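Local coordinates for protein esterase E25 (Uncultured bacterium, PDB 4Q05) that probably hydrolyses carboxylic ester bonds, as a dimeric alpha/beta hydrolase of the bacterial hormone-sensitive lipase family, at residues R75-S78 with E79-A83; F262-A265 with A266-Y270; G251-R254 with N255-T258. All coordinates share one frame; numbering follows the deposited sequence. Where two conformers were deposited one is given.

Contact 1. Residues R75-S78 with E79-A83; sequences RTES and EWRAA
Glu79 OE1 is gripped by two backbone amides at the start of helix 77-88, one of them belonging to a capping box. Arg75 N, a further donor from before the N-cap, meets Glu79 OE1 at 2.7 Å, nearly along the C-O axis, with an N-H...O angle of 162°. Thr76 N reaches the same Glu79 OE1 at 3.1 Å from above the carboxylate plane, 42° out of it, so the two donors approach from different directions, which should limit the rotation of the carboxylate. This Thr76 N bond is one half of the box; the reciprocal half runs from Glu79 N to Thr76 OG1, 2.8 Å long, and caps the first turn. Thr76 can do this because its OG1 is set between the backbone N and the carbonyl carbon (chi1 72°), facing the helix end. The Glu79 chain runs extended beyond CG, and its CG passes 3.2 Å from Thr76 OG1 on the way back to the preceding loop. Beyond the box the backbone settles into i to i+4 bonds, beginning with Trp80 N to Thr76 O at 2.8 Å. The buried Trp80 side chain leaves the turn beside Pro74, and its CD1 lies 3.4 Å from Thr76 O.

Contact 2. Residues F262-A265 with A266-Y270; sequences FLEA and AVRLY
Arg268 lies alongside Glu264, one helical turn later, and the two side chains point the same way. From its base, Arg268 CB sits 3.5 Å from Glu264 O, the carbonyl that also accepts the backbone bond from Arg268 N. Arg268 CG stays close to the same oxygen, 3.3 Å from Glu264 O, because it stands anti to Arg268's own carbonyl carbon (chi1 -68°). The chain then runs extended from CG to NE, and Arg268 CD passes 4.0 Å from Glu264 CG, a flank-to-flank contact of the two aliphatic portions. At the tip Arg268 NE donates to Glu264 OE2 at 2.8 Å, a nearly straight bond on the anti side of the carboxylate. Arg268 NH2 gives a more bent second bond to the same Glu264 OE2, at 3.2 Å. Both nitrogens thus converge side-on on one oxygen, which lies within the guanidinium plane while the carboxylate is turned 45° from that plane. Such a double grip should restrict rotation about the last Arg268 torsions.

The apolar contacts one turn apart are looser. The Leu263 and Val267 side chains pass at an angle, with Leu263 CD1 4.2 Å from Val267 CG2, and Phe262 CE2 comes to 4.4 Å from Ala266 CB. Helix 77-88 packs here, Leu87 against Phe262 and Trp80 against Ala265, Ala266 and Leu269. An i to i+4 Glu-Arg salt bridge at the more exposed margin, with buried apolar residues elsewhere on the turn, is the pattern of an amphipathic helix, here helix 262-271 of the alpha/beta hydrolase fold.

Contact 3. Residues G251-R254 with N255-T258; sequences GIDR and NLVT
Asp253 has its CG anti to the backbone N (chi1 -178°), which brings the carboxylate to the amides of Asn255 and Leu256 and makes an Asx turn. Asp253 OD1 takes both donors: Asn255 N at 2.8 Å, roughly in line with the C-O bond, and Leu256 N, also 2.8 Å from Asp253 OD1 but reaching it from well above the carboxylate plane. One buried oxygen thereby satisfies two consecutive backbone N-H groups of a segment that has no regular helix or strand. The other oxygen, OD2, accepts from the backbone N of Leu303, next to Asp302, and from that of His332, so the same carboxylate ties this turn to the loops that follow strands 294-299 and 322-327. In alpha/beta hydrolases those loops usually carry the acid and the histidine of the triad, so Asp302 and His332 are plausible candidates here.

The chain closes on itself beyond the turn. Val257 N makes a weak, bent bond to Asp253 O, at 2.8 Å. Val257 itself has phi 63° and psi -58°, the values of a classic gamma turn, and Thr258 N bonds to Leu256 O at 2.6 Å across it. That reversal presents Val257 O to Gly251 N, an almost straight bond of 2.7 Å lying in the carbonyl plane.

Arg254 extends outward to a salt bridge with Asp334 and packs on Trp37 of the second subunit. On the backbone, one water bridges the bend, donating to Arg254 O at 2.9 Å and to Asn255 O at 3.0 Å.

How the contacts relate
Contacts 1 and 2 are directly packed, with centres 12 Å apart: the Trp80 indole rests on helix 262-271, Trp80 CZ3 lying 3.5 Å from Phe262 CE1 and Trp80 CE2 3.6 Å from Leu269 CD2. Contact 3 precedes contact 2 in the chain and touches it lightly, Thr258 O lying 3.9 Å from Leu263 CB, with centres 16 Å apart. Contacts 1 and 3 do not meet; their nearest atoms are about 11 Å apart. Leu263 of contact 2 and Leu256 of contact 3 both come near, without touching, the residues of a probable nucleophile elbow, Gly204, Ser206 and Gly208, whereas contact 1 is mostly exposed, apart from the buried Trp80.

Contact 1. Residues R75-S78 with E79-A83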
ATOM      1  N   ARG A  75      -7.010 -30.888 -15.853  1.00 30.72           N
ATOM      2  CA  ARG A  75      -8.290 -31.418 -15.409  1.00 35.04           C
ATOM      3  C   ARG A  75      -8.080 -32.723 -14.659  1.00 34.93           C
ATOM      4  O   ARG A  75      -8.801 -33.022 -13.713  1.00 36.02           O
ATOM      5  CB  ARG A  75      -9.241 -31.620 -16.590  1.00 36.25           C
ATOM      6  CG  ARG A  75      -9.955 -30.358 -17.012  1.00 40.28           C
ATOM      7  CD  ARG A  75     -10.079 -30.237 -18.522  1.00 46.46           C
ATOM      8  NE  ARG A  75     -11.019 -31.188 -19.102  1.00 58.82           N
ATOM      9  CZ  ARG A  75     -10.688 -32.131 -19.980  1.00 65.87           C
ATOM     10  NH1 ARG A  75      -9.428 -32.259 -20.382  1.00 67.92           N
ATOM     11  NH2 ARG A  75     -11.620 -32.949 -20.454  1.00 57.07           N
ATOM     12  N   THR A  76      -7.074 -33.488 -15.071  1.00 28.05           N
ATOM     13  CA  THR A  76      -6.822 -34.782 -14.464  1.00 30.86           C
ATOM     14  C   THR A  76      -5.661 -34.672 -13.494  1.00 31.83           C
ATOM     15  O   THR A  76      -4.827 -33.782 -13.609  1.00 30.82           O
ATOM     16  CB  THR A  76      -6.473 -35.841 -15.532  1.00 32.60           C
ATOM     17  OG1 THR A  76      -5.165 -35.586 -16.047  1.00 28.77           O
ATOM     18  CG2 THR A  76      -7.486 -35.809 -16.687  1.00 31.78           C
ATOM     19  N   GLU A  77      -5.614 -35.579 -12.535  1.00 26.60           N
ATOM     20  CA  GLU A  77      -4.520 -35.618 -11.590  1.00 35.10           C
ATOM     21  C   GLU A  77      -3.201 -35.722 -12.349  1.00 36.02           C
ATOM     22  O   GLU A  77      -2.203 -35.106 -11.979  1.00 33.21           O
ATOM     23  CB  GLU A  77      -4.705 -36.812 -10.662  1.00 32.83           C
ATOM     24  CG  GLU A  77      -3.815 -36.820  -9.457  1.00 46.04           C
ATOM     25  CD  GLU A  77      -4.223 -37.901  -8.472  1.00 52.97           C
ATOM     26  OE1 GLU A  77      -5.282 -38.534  -8.706  1.00 48.60           O
ATOM     27  OE2 GLU A  77      -3.493 -38.116  -7.476  1.00 57.60           O
ATOM     28  N   SER A  78      -3.211 -36.487 -13.432  1.00 29.27           N
ATOM     29  CA  SER A  78      -2.013 -36.657 -14.237  1.00 33.35           C
ATOM     30  C   SER A  78      -1.598 -35.345 -14.930  1.00 32.18           C
ATOM     31  O   SER A  78      -0.412 -35.010 -15.011  1.00 30.60           O
ATOM     32  CB  SER A  78      -2.223 -37.783 -15.252  1.00 36.36           C
ATOM     33  OG  SER A  78      -1.080 -37.923 -16.066  1.00 47.69           O
ATOM     34  N   GLU A  79      -2.570 -34.600 -15.431  1.00 26.89           N
ATOM     35  CA  GLU A  79      -2.273 -33.291 -16.005  1.00 33.64           C
ATOM     36  C   GLU A  79      -1.783 -32.323 -14.926  1.00 33.56           C
ATOM     37  O   GLU A  79      -0.912 -31.490 -15.179  1.00 30.96           O
ATOM     38  CB  GLU A  79      -3.497 -32.729 -16.728  1.00 32.57           C
ATOM     39  CG  GLU A  79      -3.820 -33.458 -18.026  1.00 32.32           C
ATOM     40  CD  GLU A  79      -5.191 -33.108 -18.562  1.00 36.22           C
ATOM     41  OE1 GLU A  79      -5.996 -32.525 -17.802  1.00 34.03           O
ATOM     42  OE2 GLU A  79      -5.461 -33.414 -19.744  1.00 41.37           O
ATOM     43  N   TRP A  80      -2.336 -32.434 -13.721  1.00 29.13           N
ATOM     44  CA  TRP A  80      -1.848 -31.612 -12.620  1.00 32.37           C
ATOM     45  C   TRP A  80      -0.387 -31.909 -12.335  1.00 32.84           C
ATOM     46  O   TRP A  80       0.429 -30.996 -12.279  1.00 27.69           O
ATOM     47  CB  TRP A  80      -2.691 -31.797 -11.356  1.00 27.66           C
ATOM     48  CG  TRP A  80      -3.854 -30.874 -11.341  1.00 26.62           C
ATOM     49  CD1 TRP A  80      -5.164 -31.207 -11.479  1.00 30.60           C
ATOM     50  CD2 TRP A  80      -3.806 -29.447 -11.234  1.00 30.90           C
ATOM     51  NE1 TRP A  80      -5.947 -30.072 -11.435  1.00 33.95           N
ATOM     52  CE2 TRP A  80      -5.136 -28.978 -11.286  1.00 30.04           C
ATOM     53  CE3 TRP A  80      -2.767 -28.520 -11.085  1.00 28.21           C
ATOM     54  CZ2 TRP A  80      -5.462 -27.619 -11.200  1.00 30.20           C
ATOM     55  CZ3 TRP A  80      -3.092 -27.162 -10.987  1.00 30.35           C
ATOM     56  CH2 TRP A  80      -4.431 -26.728 -11.057  1.00 27.53           C
ATOM     57  N   ARG A  81      -0.051 -33.184 -12.156  1.00 30.12           N
ATOM     58  CA  ARG A  81       1.329 -33.555 -11.873  0.52 33.58           C
ATOM     59  C   ARG A  81       2.275 -32.990 -12.937  1.00 31.41           C
ATOM     60  O   ARG A  81       3.364 -32.521 -12.620  1.00 32.04           O
ATOM     61  CB  ARG A  81       1.477 -35.075 -11.736  0.52 36.83           C
ATOM     62  CG  ARG A  81       0.772 -35.651 -10.500  0.52 40.71           C
ATOM     63  CD  ARG A  81       1.190 -37.096 -10.225  0.52 41.26           C
ATOM     64  NE  ARG A  81       0.759 -38.002 -11.286  0.52 43.41           N
ATOM     65  CZ  ARG A  81      -0.391 -38.671 -11.280  0.52 42.94           C
ATOM     66  NH1 ARG A  81      -1.233 -38.540 -10.263  0.52 41.38           N
ATOM     67  NH2 ARG A  81      -0.699 -39.473 -12.292  0.52 45.12           N
ATOM     68  N   ALA A  82       1.843 -33.017 -14.193  1.00 32.58           N
ATOM     69  CA  ALA A  82       2.659 -32.481 -15.283  1.00 37.15           C
ATOM     70  C   ALA A  82       2.786 -30.961 -15.217  1.00 36.46           C
ATOM     71  O   ALA A  82       3.881 -30.413 -15.385  1.00 32.51           O
ATOM     72  CB  ALA A  82       2.093 -32.904 -16.637  1.00 36.58           C
ATOM     73  N   ALA A  83       1.665 -30.274 -15.001  1.00 32.11           N
ATOM     74  CA  ALA A  83       1.692 -28.818 -14.894  1.00 32.87           C
ATOM     75  C   ALA A  83       2.627 -28.410 -13.761  1.00 31.25           C
ATOM     76  O   ALA A  83       3.450 -27.506 -13.903  1.00 26.99           O
ATOM     77  CB  ALA A  83       0.292 -28.275 -14.643  1.00 28.29           C
TER
HETATM   78  O   HOH W   1      -1.054 -37.210  -8.221  1.00 49.94           O

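Contact 2. Residues F262-A265 with A266-Y270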
ATOM      1  N   PHE A 262      -5.057 -21.130 -15.140  1.00 25.97           N
ATOM      2  CA  PHE A 262      -4.326 -21.903 -14.148  1.00 26.16           C
ATOM      3  C   PHE A 262      -4.645 -21.539 -12.702  1.00 25.71           C
ATOM      4  O   PHE A 262      -4.947 -22.414 -11.879  1.00 25.81           O
ATOM      5  CB  PHE A 262      -2.820 -21.811 -14.375  1.00 27.05           C
ATOM      6  CG  PHE A 262      -2.037 -22.592 -13.376  1.00 27.70           C
ATOM      7  CD1 PHE A 262      -1.920 -23.965 -13.495  1.00 26.40           C
ATOM      8  CD2 PHE A 262      -1.468 -21.969 -12.282  1.00 26.56           C
ATOM      9  CE1 PHE A 262      -1.220 -24.703 -12.557  1.00 26.95           C
ATOM     10  CE2 PHE A 262      -0.769 -22.702 -11.338  1.00 28.34           C
ATOM     11  CZ  PHE A 262      -0.646 -24.079 -11.481  1.00 26.78           C
ATOM     12  N   LEU A 263      -4.569 -20.253 -12.379  1.00 29.45           N
ATOM     13  CA  LEU A 263      -4.707 -19.854 -10.985  1.00 25.13           C
ATOM     14  C   LEU A 263      -6.075 -20.255 -10.473  1.00 24.28           C
ATOM     15  O   LEU A 263      -6.188 -20.850  -9.413  1.00 23.90           O
ATOM     16  CB  LEU A 263      -4.483 -18.351 -10.814  1.00 22.03           C
ATOM     17  CG  LEU A 263      -4.593 -17.849  -9.378  1.00 23.03           C
ATOM     18  CD1 LEU A 263      -3.697 -18.683  -8.451  1.00 24.81           C
ATOM     19  CD2 LEU A 263      -4.257 -16.348  -9.277  1.00 24.27           C
ATOM     20  N   GLU A 264      -7.118 -19.960 -11.239  1.00 24.68           N
ATOM     21  CA  GLU A 264      -8.450 -20.366 -10.813  1.00 27.03           C
ATOM     22  C   GLU A 264      -8.543 -21.886 -10.639  1.00 26.41           C
ATOM     23  O   GLU A 264      -9.136 -22.379  -9.683  1.00 29.10           O
ATOM     24  CB  GLU A 264      -9.535 -19.873 -11.783  1.00 29.23           C
ATOM     25  CG  GLU A 264     -10.903 -20.400 -11.373  1.00 35.60           C
ATOM     26  CD  GLU A 264     -12.059 -19.834 -12.175  1.00 38.03           C
ATOM     27  OE1 GLU A 264     -11.820 -19.116 -13.170  1.00 36.83           O
ATOM     28  OE2 GLU A 264     -13.218 -20.117 -11.793  1.00 40.46           O
ATOM     29  N   ALA A 265      -7.948 -22.624 -11.569  1.00 28.84           N
ATOM     30  CA  ALA A 265      -7.964 -24.080 -11.496  1.00 24.74           C
ATOM     31  C   ALA A 265      -7.280 -24.538 -10.218  1.00 24.99           C
ATOM     32  O   ALA A 265      -7.785 -25.422  -9.515  1.00 24.96           O
ATOM     33  CB  ALA A 265      -7.280 -24.682 -12.716  1.00 23.78           C
ATOM     34  N   ALA A 266      -6.134 -23.936  -9.904  1.00 24.56           N
ATOM     35  CA  ALA A 266      -5.416 -24.286  -8.683  1.00 24.61           C
ATOM     36  C   ALA A 266      -6.254 -23.957  -7.452  1.00 26.40           C
ATOM     37  O   ALA A 266      -6.335 -24.742  -6.502  1.00 25.48           O
ATOM     38  CB  ALA A 266      -4.070 -23.561  -8.617  1.00 25.71           C
ATOM     39  N   VAL A 267      -6.888 -22.793  -7.481  1.00 26.70           N
ATOM     40  CA  VAL A 267      -7.719 -22.377  -6.367  1.00 22.83           C
ATOM     41  C   VAL A 267      -8.834 -23.406  -6.178  1.00 24.13           C
ATOM     42  O   VAL A 267      -9.054 -23.906  -5.071  1.00 23.45           O
ATOM     43  CB  VAL A 267      -8.302 -20.978  -6.610  1.00 23.72           C
ATOM     44  CG1 VAL A 267      -9.426 -20.673  -5.608  1.00 22.58           C
ATOM     45  CG2 VAL A 267      -7.197 -19.934  -6.543  1.00 24.57           C
ATOM     46  N   ARG A 268      -9.512 -23.747  -7.274  1.00 27.36           N
ATOM     47  CA  ARG A 268     -10.602 -24.721  -7.207  1.00 28.02           C
ATOM     48  C   ARG A 268     -10.124 -26.096  -6.755  1.00 26.60           C
ATOM     49  O   ARG A 268     -10.827 -26.784  -6.010  1.00 27.92           O
ATOM     50  CB  ARG A 268     -11.375 -24.790  -8.531  1.00 31.96           C
ATOM     51  CG  ARG A 268     -12.148 -23.509  -8.785  1.00 30.22           C
ATOM     52  CD  ARG A 268     -13.040 -23.545 -10.011  1.00 35.11           C
ATOM     53  NE  ARG A 268     -13.762 -22.281 -10.100  1.00 41.48           N
ATOM     54  CZ  ARG A 268     -14.837 -21.978  -9.374  1.00 43.42           C
ATOM     55  NH1 ARG A 268     -15.346 -22.865  -8.521  1.00 37.30           N
ATOM     56  NH2 ARG A 268     -15.409 -20.790  -9.508  1.00 40.28           N
ATOM     57  N   LEU A 269      -8.928 -26.504  -7.179  1.00 26.93           N
ATOM     58  CA  LEU A 269      -8.391 -27.766  -6.675  1.00 24.89           C
ATOM     59  C   LEU A 269      -8.227 -27.685  -5.151  1.00 30.16           C
ATOM     60  O   LEU A 269      -8.661 -28.574  -4.419  1.00 28.08           O
ATOM     61  CB  LEU A 269      -7.062 -28.104  -7.345  1.00 25.17           C
ATOM     62  CG  LEU A 269      -6.513 -29.492  -7.019  1.00 30.68           C
ATOM     63  CD1 LEU A 269      -7.526 -30.572  -7.384  1.00 28.22           C
ATOM     64  CD2 LEU A 269      -5.189 -29.722  -7.736  1.00 28.96           C
ATOM     65  N   TYR A 270      -7.611 -26.600  -4.685  1.00 26.26           N
ATOM     66  CA  TYR A 270      -7.429 -26.331  -3.254  1.00 27.42           C
ATOM     67  C   TYR A 270      -8.759 -26.326  -2.502  1.00 25.09           C
ATOM     68  O   TYR A 270      -8.890 -26.942  -1.440  1.00 27.78           O
ATOM     69  CB  TYR A 270      -6.752 -24.965  -3.090  1.00 24.83           C
ATOM     70  CG  TYR A 270      -6.536 -24.498  -1.673  1.00 22.85           C
ATOM     71  CD1 TYR A 270      -5.767 -25.234  -0.785  1.00 27.93           C
ATOM     72  CD2 TYR A 270      -7.064 -23.282  -1.236  1.00 27.27           C
ATOM     73  CE1 TYR A 270      -5.549 -24.794   0.509  1.00 29.60           C
ATOM     74  CE2 TYR A 270      -6.854 -22.828   0.063  1.00 25.53           C
ATOM     75  CZ  TYR A 270      -6.091 -23.588   0.931  1.00 26.95           C
ATOM     76  OH  TYR A 270      -5.862 -23.162   2.229  1.00 29.86           O
TER

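Contact 3. Residues G251-R254 with N255-T258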
ATOM      1  N   GLY A 251      -2.487  -9.095 -16.676  1.00 29.79           N
ATOM      2  CA  GLY A 251      -1.509  -8.846 -17.720  1.00 23.72           C
ATOM      3  C   GLY A 251      -0.361  -7.948 -17.275  1.00 30.67           C
ATOM      4  O   GLY A 251       0.554  -7.673 -18.052  1.00 31.08           O
ATOM      5  N   ILE A 252      -0.400  -7.487 -16.026  1.00 25.54           N
ATOM      6  CA  ILE A 252       0.632  -6.587 -15.509  1.00 20.20           C
ATOM      7  C   ILE A 252       1.524  -7.260 -14.466  1.00 22.87           C
ATOM      8  O   ILE A 252       2.665  -6.861 -14.255  1.00 24.11           O
ATOM      9  CB  ILE A 252       0.001  -5.278 -14.959  1.00 24.84           C
ATOM     10  CG1 ILE A 252      -0.544  -4.453 -16.128  1.00 28.55           C
ATOM     11  CG2 ILE A 252       1.019  -4.465 -14.156  1.00 20.43           C
ATOM     12  CD1 ILE A 252      -1.391  -3.264 -15.724  1.00 21.47           C
ATOM     13  N   ASP A 253       1.004  -8.304 -13.826  1.00 21.73           N
ATOM     14  CA  ASP A 253       1.807  -9.078 -12.901  1.00 23.01           C
ATOM     15  C   ASP A 253       2.571 -10.115 -13.735  1.00 22.69           C
ATOM     16  O   ASP A 253       1.976 -11.034 -14.272  1.00 27.26           O
ATOM     17  CB  ASP A 253       0.896  -9.759 -11.875  1.00 22.77           C
ATOM     18  CG  ASP A 253       1.666 -10.545 -10.836  1.00 26.60           C
ATOM     19  OD1 ASP A 253       2.484 -11.421 -11.216  1.00 24.03           O
ATOM     20  OD2 ASP A 253       1.455 -10.275  -9.638  1.00 24.02           O
ATOM     21  N   ARG A 254       3.884  -9.966 -13.837  1.00 26.33           N
ATOM     22  CA  ARG A 254       4.673 -10.803 -14.746  1.00 25.48           C
ATOM     23  C   ARG A 254       4.749 -12.252 -14.282  1.00 30.58           C
ATOM     24  O   ARG A 254       5.161 -13.129 -15.040  1.00 30.43           O
ATOM     25  CB  ARG A 254       6.085 -10.246 -14.897  1.00 24.68           C
ATOM     26  CG  ARG A 254       6.926 -10.416 -13.643  1.00 28.82           C
ATOM     27  CD  ARG A 254       8.125  -9.489 -13.609  1.00 27.45           C
ATOM     28  NE  ARG A 254       8.943  -9.841 -12.459  1.00 31.62           N
ATOM     29  CZ  ARG A 254      10.168 -10.351 -12.527  1.00 33.19           C
ATOM     30  NH1 ARG A 254      10.751 -10.522 -13.707  1.00 33.32           N
ATOM     31  NH2 ARG A 254      10.808 -10.672 -11.409  1.00 29.19           N
ATOM     32  N   ASN A 255       4.351 -12.502 -13.037  1.00 24.73           N
ATOM     33  CA  ASN A 255       4.458 -13.834 -12.479  1.00 26.76           C
ATOM     34  C   ASN A 255       3.156 -14.621 -12.501  1.00 30.76           C
ATOM     35  O   ASN A 255       3.114 -15.718 -13.053  1.00 31.74           O
ATOM     36  CB  ASN A 255       5.067 -13.788 -11.077  1.00 30.24           C
ATOM     37  CG  ASN A 255       6.392 -13.050 -11.058  1.00 34.91           C
ATOM     38  OD1 ASN A 255       6.623 -12.162 -10.232  1.00 33.64           O
ATOM     39  ND2 ASN A 255       7.261 -13.389 -11.998  1.00 27.12           N
ATOM     40  N   LEU A 256       2.102 -14.076 -11.899  1.00 25.86           N
ATOM     41  CA  LEU A 256       0.796 -14.714 -11.946  1.00 29.72           C
ATOM     42  C   LEU A 256       0.087 -14.427 -13.272  1.00 29.96           C
ATOM     43  O   LEU A 256      -0.684 -15.258 -13.773  1.00 29.85           O
ATOM     44  CB  LEU A 256      -0.071 -14.256 -10.774  1.00 29.25           C
ATOM     45  CG  LEU A 256       0.400 -14.680  -9.382  1.00 32.02           C
ATOM     46  CD1 LEU A 256      -0.544 -14.152  -8.298  1.00 27.05           C
ATOM     47  CD2 LEU A 256       0.502 -16.201  -9.322  1.00 28.44           C
ATOM     48  N   VAL A 257       0.375 -13.255 -13.833  1.00 26.81           N
ATOM     49  CA  VAL A 257      -0.221 -12.775 -15.086  1.00 29.23           C
ATOM     50  C   VAL A 257      -1.736 -12.559 -15.041  1.00 28.73           C
ATOM     51  O   VAL A 257      -2.217 -11.467 -15.326  1.00 29.41           O
ATOM     52  CB  VAL A 257       0.111 -13.682 -16.303  1.00 27.35           C
ATOM     53  CG1 VAL A 257      -0.380 -13.030 -17.569  1.00 28.73           C
ATOM     54  CG2 VAL A 257       1.607 -13.945 -16.411  1.00 27.92           C
ATOM     55  N   THR A 258      -2.485 -13.608 -14.720  1.00 26.88           N
ATOM     56  CA  THR A 258      -3.936 -13.528 -14.706  1.00 24.68           C
ATOM     57  C   THR A 258      -4.518 -14.558 -13.746  1.00 27.32           C
ATOM     58  O   THR A 258      -3.912 -15.596 -13.487  1.00 27.53           O
ATOM     59  CB  THR A 258      -4.529 -13.737 -16.125  1.00 27.74           C
ATOM     60  OG1 THR A 258      -5.948 -13.579 -16.088  1.00 28.24           O
ATOM     61  CG2 THR A 258      -4.204 -15.130 -16.654  1.00 28.71           C
TER
HETATM   62  O   HOH W   2       4.703 -15.928 -15.561  1.00 44.45           O